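Local coordinates for protein probable TonB-dependent siderophore receptor PirA (Acinetobacter baumannii, PDB 5FR8) that probably takes up iron across the outer membrane by binding iron-chelating siderophores, and may bind ferric enterobactin with micromolar affinity, at residues 354-358 / 368-372. Residues are numbered along the deposited sequence; the frame is centred on the assembly and turned at random.
Sequences GEANI and LTVGT
The amide of Asn357 lies beside Thr369, and its ND2 reaches two oxygens. One bond, to Thr369 OG1 (3.1 Å), is weak and bent, with 125° at the hydrogen. The other, from Asn357 ND2 to Glu355 OE2 (3.2 Å), is straighter at 167°, and the carboxylate oxygen sits almost in the amide plane, which makes it the better aligned of the two; OE2 accepts through its anti lone pair. Both flat groups stand on one face of a beta hairpin in the TonB-dependent receptor barrel, formed by strands 343-361 and 365-380, whose short segments here run antiparallel. On that face Thr30, in a loop of the N-terminal part of the chain, touches both Asn357 and Thr369, and Glu355 OE1 makes a weak bond to Tyr416 OH on the next strand; this is consistent with a lumen-facing polar cluster. The opposite face carries Ala356, Ile358, Leu368 and Val370 and is mostly apolar, with Thr372 at one end, consistent with a membrane-facing side. Gly354 with Thr372, Ala356 with Val370 and Ile358 with Leu368 are hydrogen-bonded pairs, as in Ala356 N to Val370 O at 2.9 Å. Between them, Asn357 and Thr369 form a non-hydrogen-bonded pair, as do Glu355 and Gly371, where the CA atoms approach to 4.2 Å. Ile358 places CG1 beside its own backbone N (chi1 -43°), and the chain then bends back across the hairpin, bringing Ile358 CD1 to 4.3 Å from Val370 CG1.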
loop_
_atom_site.group_PDB
_atom_site.type_symbol
_atom_site.label_atom_id
_atom_site.label_comp_id
_atom_site.label_asym_id
_atom_site.label_seq_id
_atom_site.Cartn_x
_atom_site.Cartn_y
_atom_site.Cartn_z
ATOM N N GLY A 354 11.974 -10.339 -18.717
ATOM C CA GLY A 354 13.106 -11.221 -19.013
ATOM C C GLY A 354 14.361 -10.714 -18.335
ATOM O O GLY A 354 14.553 -9.510 -18.230
ATOM N N GLU A 355 15.236 -11.604 -17.895
ATOM C CA GLU A 355 16.377 -11.154 -17.105
ATOM C C GLU A 355 17.490 -12.152 -17.025
ATOM O O GLU A 355 17.241 -13.320 -16.803
ATOM C CB GLU A 355 15.888 -10.879 -15.693
ATOM C CG GLU A 355 16.867 -11.230 -14.596
ATOM C CD GLU A 355 16.571 -10.484 -13.303
ATOM O OE1 GLU A 355 15.529 -9.787 -13.225
ATOM O OE2 GLU A 355 17.390 -10.589 -12.368
ATOM N N ALA A 356 18.722 -11.690 -17.156
ATOM C CA ALA A 356 19.900 -12.564 -17.006
ATOM C C ALA A 356 20.991 -12.052 -16.008
ATOM O O ALA A 356 21.273 -10.851 -15.942
ATOM C CB ALA A 356 20.525 -12.771 -18.355
ATOM N N ASN A 357 21.587 -12.987 -15.258
ATOM C CA ASN A 357 22.667 -12.736 -14.288
ATOM C C ASN A 357 23.960 -13.425 -14.693
ATOM O O ASN A 357 24.013 -14.651 -14.709
ATOM C CB ASN A 357 22.260 -13.311 -12.934
ATOM C CG ASN A 357 20.805 -12.993 -12.565
ATOM O OD1 ASN A 357 20.088 -13.869 -12.092
ATOM N ND2 ASN A 357 20.370 -11.746 -12.771
ATOM N N ILE A 358 25.009 -12.665 -15.008
ATOM C CA ILE A 358 26.290 -13.266 -15.422
ATOM C C ILE A 358 27.482 -12.907 -14.516
ATOM O O ILE A 358 27.879 -11.747 -14.462
ATOM C CB ILE A 358 26.677 -12.837 -16.857
ATOM C CG1 ILE A 358 25.466 -12.880 -17.801
ATOM C CG2 ILE A 358 27.791 -13.726 -17.399
ATOM C CD1 ILE A 358 24.669 -11.602 -17.840
ATOM N N LEU A 368 26.961 -9.141 -13.447
ATOM C CA LEU A 368 26.160 -8.258 -14.278
ATOM C C LEU A 368 24.749 -8.779 -14.412
ATOM O O LEU A 368 24.536 -9.866 -14.945
ATOM C CB LEU A 368 26.782 -8.132 -15.656
ATOM C CG LEU A 368 26.079 -7.153 -16.585
ATOM C CD1 LEU A 368 26.417 -5.722 -16.198
ATOM C CD2 LEU A 368 26.454 -7.419 -18.040
ATOM N N THR A 369 23.782 -8.005 -13.924
ATOM C CA THR A 369 22.369 -8.244 -14.239
ATOM C C THR A 369 21.930 -7.373 -15.432
ATOM O O THR A 369 22.266 -6.193 -15.505
ATOM C CB THR A 369 21.467 -7.975 -13.020
ATOM O OG1 THR A 369 21.675 -9.004 -12.046
ATOM C CG2 THR A 369 20.016 -7.974 -13.410
ATOM N N VAL A 370 21.199 -7.961 -16.378
ATOM C CA VAL A 370 20.620 -7.182 -17.469
ATOM C C VAL A 370 19.196 -7.661 -17.731
ATOM O O VAL A 370 18.944 -8.861 -17.745
ATOM C CB VAL A 370 21.487 -7.280 -18.722
ATOM C CG1 VAL A 370 21.739 -8.738 -19.061
ATOM C CG2 VAL A 370 20.832 -6.532 -19.870
ATOM N N GLY A 371 18.258 -6.730 -17.905
ATOM C CA GLY A 371 16.833 -7.088 -17.907
ATOM C C GLY A 371 15.895 -6.267 -18.782
ATOM O O GLY A 371 16.194 -5.120 -19.118
ATOM N N THR A 372 14.758 -6.872 -19.146
ATOM C CA THR A 372 13.699 -6.199 -19.891
ATOM C C THR A 372 12.389 -6.392 -19.190
ATOM O O THR A 372 12.156 -7.438 -18.579
ATOM C CB THR A 372 13.507 -6.797 -21.291
ATOM O OG1 THR A 372 14.690 -6.596 -22.059
ATOM C CG2 THR A 372 12.337 -6.125 -22.010
#